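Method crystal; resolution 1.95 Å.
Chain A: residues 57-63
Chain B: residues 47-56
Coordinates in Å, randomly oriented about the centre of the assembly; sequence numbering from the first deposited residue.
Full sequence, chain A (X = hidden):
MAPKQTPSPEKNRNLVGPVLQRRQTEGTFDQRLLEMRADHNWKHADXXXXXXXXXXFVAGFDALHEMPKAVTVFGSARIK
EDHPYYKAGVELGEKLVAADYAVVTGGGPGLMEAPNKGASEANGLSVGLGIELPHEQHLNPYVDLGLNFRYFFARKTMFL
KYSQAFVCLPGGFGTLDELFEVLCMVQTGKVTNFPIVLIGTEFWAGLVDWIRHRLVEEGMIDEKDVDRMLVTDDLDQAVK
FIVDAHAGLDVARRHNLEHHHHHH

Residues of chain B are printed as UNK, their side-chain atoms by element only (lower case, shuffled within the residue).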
ATOM      1  N   PHE A  57      -3.749  -2.398  -7.657  1.00 18.78           N
ATOM      2  CA  PHE A  57      -3.678  -1.622  -8.892  1.00 18.87           C
ATOM      3  C   PHE A  57      -3.656  -0.096  -8.676  1.00 19.11           C
ATOM      4  O   PHE A  57      -2.859   0.566  -9.300  1.00 18.62           O
ATOM      5  CB  PHE A  57      -4.751  -2.026  -9.907  1.00 18.01           C
ATOM      6  CG  PHE A  57      -4.461  -3.323 -10.625  1.00 19.56           C
ATOM      7  CD1 PHE A  57      -3.558  -3.368 -11.684  1.00 22.87           C
ATOM      8  CD2 PHE A  57      -5.110  -4.514 -10.291  1.00 19.62           C
ATOM      9  CE1 PHE A  57      -3.354  -4.585 -12.395  1.00 23.53           C
ATOM     10  CE2 PHE A  57      -4.861  -5.723 -10.967  1.00 19.93           C
ATOM     11  CZ  PHE A  57      -4.023  -5.754 -12.048  1.00 20.32           C
ATOM     12  N   VAL A  58      -4.511   0.444  -7.775  1.00 16.73           N
ATOM     13  CA  VAL A  58      -4.551   1.871  -7.520  1.00 16.10           C
ATOM     14  C   VAL A  58      -3.124   2.290  -6.993  1.00 17.19           C
ATOM     15  O   VAL A  58      -2.509   3.229  -7.485  1.00 16.84           O
ATOM     16  CB  VAL A  58      -5.634   2.252  -6.528  1.00 15.07           C
ATOM     17  CG1 VAL A  58      -5.457   3.717  -6.066  1.00 17.17           C
ATOM     18  CG2 VAL A  58      -7.028   2.048  -7.233  1.00 16.51           C
ATOM     19  N   ALA A  59      -2.645   1.569  -6.024  1.00 15.94           N
ATOM     20  CA  ALA A  59      -1.340   1.912  -5.455  1.00 18.87           C
ATOM     21  C   ALA A  59      -0.227   1.881  -6.444  1.00 21.57           C
ATOM     22  O   ALA A  59       0.688   2.731  -6.403  1.00 21.76           O
ATOM     23  CB  ALA A  59      -1.005   0.995  -4.318  1.00 19.15           C
ATOM     24  N   GLY A  60      -0.192   0.836  -7.290  1.00 22.14           N
ATOM     25  CA  GLY A  60       0.855   0.766  -8.285  1.00 19.85           C
ATOM     26  C   GLY A  60       0.803   1.881  -9.281  1.00 21.69           C
ATOM     27  O   GLY A  60       1.843   2.481  -9.583  1.00 22.30           O
ATOM     28  N   PHE A  61      -0.382   2.131  -9.869  1.00 20.34           N
ATOM     29  CA  PHE A  61      -0.531   3.140 -10.900  1.00 19.85           C
ATOM     30  C   PHE A  61      -0.179   4.516 -10.316  1.00 23.53           C
ATOM     31  O   PHE A  61       0.475   5.375 -10.971  1.00 24.54           O
ATOM     32  CB  PHE A  61      -1.986   3.191 -11.448  1.00 18.87           C
ATOM     33  CG  PHE A  61      -2.420   1.969 -12.238  1.00 21.86           C
ATOM     34  CD1 PHE A  61      -1.511   1.012 -12.663  1.00 21.21           C
ATOM     35  CD2 PHE A  61      -3.771   1.824 -12.612  1.00 21.67           C
ATOM     36  CE1 PHE A  61      -1.940  -0.073 -13.365  1.00 23.75           C
ATOM     37  CE2 PHE A  61      -4.185   0.733 -13.316  1.00 22.36           C
ATOM     38  CZ  PHE A  61      -3.283  -0.216 -13.694  1.00 23.12           C
ATOM     39  N   ASP A  62      -0.585   4.740  -9.080  1.00 22.42           N
ATOM     40  CA  ASP A  62      -0.341   6.027  -8.471  1.00 27.77           C
ATOM     41  C   ASP A  62       1.162   6.234  -8.235  1.00 23.75           C
ATOM     42  O   ASP A  62       1.687   7.283  -8.580  1.00 26.60           O
ATOM     43  CB  ASP A  62      -1.101   6.155  -7.148  1.00 28.41           C
ATOM     44  CG  ASP A  62      -1.161   7.533  -6.702  1.00 34.63           C
ATOM     45  OD1 ASP A  62      -2.010   8.269  -7.233  1.00 27.82           O
ATOM     46  OD2 ASP A  62      -0.321   7.890  -5.857  1.00 33.71           O
ATOM     47  N   ALA A  63       1.831   5.267  -7.662  1.00 21.62           N
ATOM     48  CA  ALA A  63       3.297   5.411  -7.393  1.00 24.11           C
ATOM     49  C   ALA A  63       4.188   5.457  -8.666  1.00 27.54           C
ATOM     50  O   ALA A  63       5.333   5.958  -8.579  1.00 30.94           O
ATOM     51  CB  ALA A  63       3.761   4.295  -6.493  1.00 22.41           C
TER
ATOM     52  N   UNK B  47     -12.437  11.460  -8.796  1.00 24.93           N
ATOM     53  CA  UNK B  47     -12.605  10.010  -9.008  1.00 22.57           C
ATOM     54  C   UNK B  47     -11.397   9.171  -8.545  1.00 20.63           C
ATOM     55  O   UNK B  47     -11.566   8.214  -7.861  1.00 17.74           O
ATOM     56  c   UNK B  47     -13.300  11.140 -10.961  1.00 26.55           C
ATOM     57  c   UNK B  47     -12.549  12.128 -10.181  1.00 26.40           C
ATOM     58  c   UNK B  47     -12.797   9.869 -10.495  1.00 24.46           C
ATOM     59  N   UNK B  48     -10.200   9.583  -8.899  1.00 21.32           N
ATOM     60  CA  UNK B  48      -9.024   8.874  -8.472  1.00 21.31           C
ATOM     61  C   UNK B  48      -8.898   8.956  -6.966  1.00 20.21           C
ATOM     62  O   UNK B  48      -8.547   8.023  -6.342  1.00 20.46           O
ATOM     63  c   UNK B  48      -5.409   8.797  -8.402  1.00 20.69           C
ATOM     64  c   UNK B  48      -5.125   6.746  -9.129  1.00 20.89           C
ATOM     65  c   UNK B  48      -6.575   8.478  -9.016  1.00 19.57           C
ATOM     66  n   UNK B  48      -4.549   7.769  -8.445  1.00 18.38           N
ATOM     67  c   UNK B  48      -4.656   5.493  -9.413  1.00 20.72           C
ATOM     68  c   UNK B  48      -5.466   4.672 -10.101  1.00 19.11           C
ATOM     69  c   UNK B  48      -6.407   7.160  -9.505  1.00 19.90           C
ATOM     70  c   UNK B  48      -7.760   9.354  -9.183  1.00 20.73           C
ATOM     71  c   UNK B  48      -7.212   6.277 -10.211  1.00 20.56           C
ATOM     72  c   UNK B  48      -6.740   5.053 -10.489  1.00 19.36           C
ATOM     73  N   UNK B  49      -9.215  10.099  -6.406  1.00 20.76           N
ATOM     74  CA  UNK B  49      -9.123  10.311  -4.980  1.00 20.34           C
ATOM     75  C   UNK B  49      -9.945   9.331  -4.159  1.00 17.79           C
ATOM     76  O   UNK B  49      -9.492   8.807  -3.228  1.00 16.55           O
ATOM     77  n   UNK B  49      -7.457  15.406  -4.751  1.00 33.57           N
ATOM     78  c   UNK B  49      -9.516  11.733  -4.623  1.00 23.46           C
ATOM     79  c   UNK B  49      -8.784  13.546  -3.003  1.00 30.34           C
ATOM     80  n   UNK B  49      -9.472  16.018  -5.589  1.00 34.07           N
ATOM     81  c   UNK B  49      -8.773  15.286  -4.766  1.00 31.81           C
ATOM     82  n   UNK B  49      -9.406  14.442  -3.970  1.00 31.35           N
ATOM     83  c   UNK B  49      -9.219  12.100  -3.180  1.00 26.53           C
ATOM     84  N   UNK B  50     -11.183   9.139  -4.544  1.00 16.99           N
ATOM     85  CA  UNK B  50     -12.063   8.214  -3.899  1.00 16.55           C
ATOM     86  C   UNK B  50     -11.449   6.802  -3.941  1.00 16.42           C
ATOM     87  O   UNK B  50     -11.406   6.132  -2.971  1.00 16.52           O
ATOM     88  c   UNK B  50     -14.285   7.072  -4.141  1.00 17.68           C
ATOM     89  c   UNK B  50     -13.467   8.270  -4.521  1.00 17.02           C
ATOM     90  c   UNK B  50     -14.140   9.548  -4.095  1.00 16.93           C
ATOM     91  N   UNK B  51     -10.954   6.412  -5.101  1.00 17.36           N
ATOM     92  CA  UNK B  51     -10.262   5.141  -5.271  1.00 16.91           C
ATOM     93  C   UNK B  51      -9.007   5.002  -4.390  1.00 17.12           C
ATOM     94  O   UNK B  51      -8.780   3.999  -3.837  1.00 12.98           O
ATOM     95  c   UNK B  51     -12.082   3.762  -7.136  1.00 21.35           C
ATOM     96  c   UNK B  51     -10.689   4.523  -9.056  1.00 20.72           C
ATOM     97  c   UNK B  51     -11.129   4.798  -7.650  1.00 17.99           C
ATOM     98  c   UNK B  51      -9.923   4.923  -6.721  1.00 17.50           C
ATOM     99  N   UNK B  52      -8.241   6.053  -4.304  1.00 17.50           N
ATOM    100  CA  UNK B  52      -7.087   6.070  -3.439  1.00 20.39           C
ATOM    101  C   UNK B  52      -7.465   5.984  -1.978  1.00 21.03           C
ATOM    102  O   UNK B  52      -6.806   5.339  -1.220  1.00 18.51           O
ATOM    103  c   UNK B  52      -6.285   7.329  -3.646  1.00 25.11           C
ATOM    104  c   UNK B  52      -5.456   7.322  -4.873  1.00 29.44           C
ATOM    105  c   UNK B  52      -2.565   9.272  -3.764  1.00 59.53           C
ATOM    106  c   UNK B  52      -4.605   8.536  -4.850  1.00 38.60           C
ATOM    107  n   UNK B  52      -1.518   9.031  -2.992  1.00 62.87           N
ATOM    108  n   UNK B  52      -3.468   8.334  -3.990  1.00 50.78           N
ATOM    109  n   UNK B  52      -2.709  10.435  -4.360  1.00 62.22           N
ATOM    110  N   UNK B  53      -8.543   6.638  -1.615  1.00 19.69           N
ATOM    111  CA  UNK B  53      -8.972   6.649  -0.238  1.00 20.66           C
ATOM    112  C   UNK B  53      -9.313   5.232   0.096  1.00 22.23           C
ATOM    113  O   UNK B  53      -8.856   4.710   1.046  1.00 22.62           O
ATOM    114  c   UNK B  53      -9.684   9.054   0.068  1.00 23.42           C
ATOM    115  c   UNK B  53     -10.861   7.270   1.331  1.00 18.01           C
ATOM    116  c   UNK B  53     -10.763  10.080  -0.145  1.00 23.16           C
ATOM    117  c   UNK B  53     -10.162   7.603   0.031  1.00 19.50           C
ATOM    118  N   UNK B  54     -10.162   4.649  -0.710  1.00 21.49           N
ATOM    119  CA  UNK B  54     -10.542   3.280  -0.544  1.00 20.69           C
ATOM    120  C   UNK B  54      -9.336   2.376  -0.417  1.00 19.17           C
ATOM    121  O   UNK B  54      -9.300   1.515   0.405  1.00 20.81           O
ATOM    122  c   UNK B  54     -12.859   1.007  -2.493  1.00 32.20           C
ATOM    123  c   UNK B  54     -11.602   1.356  -1.801  1.00 26.22           C
ATOM    124  n   UNK B  54     -12.786   0.180  -3.461  1.00 38.97           N
ATOM    125  o   UNK B  54     -13.886   1.480  -2.126  1.00 33.52           O
ATOM    126  c   UNK B  54     -11.367   2.833  -1.737  1.00 22.24           C
ATOM    127  N   UNK B  55      -8.412   2.533  -1.329  1.00 18.23           N
ATOM    128  CA  UNK B  55      -7.291   1.649  -1.365  1.00 19.71           C
ATOM    129  C   UNK B  55      -6.577   1.671  -0.019  1.00 21.24           C
ATOM    130  O   UNK B  55      -6.080   0.675   0.410  1.00 19.76           O
ATOM    131  c   UNK B  55      -6.380   1.941  -2.518  1.00 22.74           C
ATOM    132  o   UNK B  55      -5.426   2.860  -2.157  1.00 32.32           O
ATOM    133  N   UNK B  56      -6.560   2.825   0.627  1.00 23.69           N
ATOM    134  CA  UNK B  56      -5.844   2.992   1.897  1.00 24.55           C
ATOM    135  C   UNK B  56      -6.577   2.373   3.068  1.00 21.76           C
ATOM    136  O   UNK B  56      -5.981   1.664   3.904  1.00 19.34           O
ATOM    137  c   UNK B  56      -3.896   5.949   3.424  1.00 30.78           C
ATOM    138  o   UNK B  56      -4.232   6.815   4.234  1.00 29.75           O
ATOM    139  o   UNK B  56      -2.882   6.064   2.676  1.00 28.02           O
ATOM    140  c   UNK B  56      -5.500   4.476   2.125  1.00 27.17           C
ATOM    141  c   UNK B  56      -4.760   4.698   3.419  1.00 29.45           C
TER

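Position 47 of chain B has three side-chain carbons that close a ring onto the backbone nitrogen, which identifies Pro B47; it is exposed and makes no contact with chain A's stretch. Position 48 carries one carbon followed by fused five- and six-membered rings holding eight carbons and one nitrogen. That nitrogen lies 2.9 Å from OD1 of Asp A62, and ring carbons approach Val A58 and Phe A61. Only an indole fits: Trp B48. Its side chain combines a broad apolar surface with a single N-H donor, and both are used here.

Position 49 has three carbons, a nitrogen, and a carbon bearing two more nitrogens, so it is Arg B49; its guanidinium is hydrogen-bonded outside the two stretches. Position 50, one carbon carrying two others, is Val B50, beyond reach of the partner helix but buried, where a branched apolar side chain suits. At position 51 four carbons fork at the second; CB points toward the partner and lies 4.1 Å from CG2 of Val A58. This is Leu B51, extending the apolar surface.

Position 52 repeats the chain of three carbons, a nitrogen and a carbon with two nitrogens. A side-chain carbon packs 3.8 Å from CG1 of Val A58, while a terminal nitrogen lies 3.3 Å from OD2 of Asp A62. The residue is Arg B52, and these atoms are CG and NH2. Its CA-to-CB bond points sideways, yet the long side chain brings its end nearer chain A. The Asp A62 oxygen sits over a face of the guanidinium, so the salt bridge rests on charge alone, with no N-H directed at it.

Position 53 has four carbons forked at the first, one arm two carbons long: Ile B53, whose CA-to-CB bond points away from chain A; it too is buried, as suits a branched apolar side chain. Position 54 has three carbons, the last carrying one oxygen and one nitrogen, hence Gln B54, buried and out of reach. Position 55 is a carbon and an oxygen, the oxygen 4.0 Å from CG1 of Val A58: Ser B55, compact enough for its OG also to donate a hydrogen bond to O of Arg B52 at 3.0 Å. Position 56, three carbons ending in two oxygens, is Glu B56; its carboxylate is hydrogen-bonded elsewhere in the structure.

The helices cross at 121°, with axes 9.5 Å apart at closest approach. Val A58 is the knob, seated among Trp B48, Leu B51, Arg B52 and Ser B55. One turn on, Asp A62 adds polar contacts: OD1 accepts a nearly straight hydrogen bond (163°) from NE1 of Trp B48 at the indole edge, while OD2 balances the charge of Arg B52.

Chain B 47-56: PWRVLRIQSE
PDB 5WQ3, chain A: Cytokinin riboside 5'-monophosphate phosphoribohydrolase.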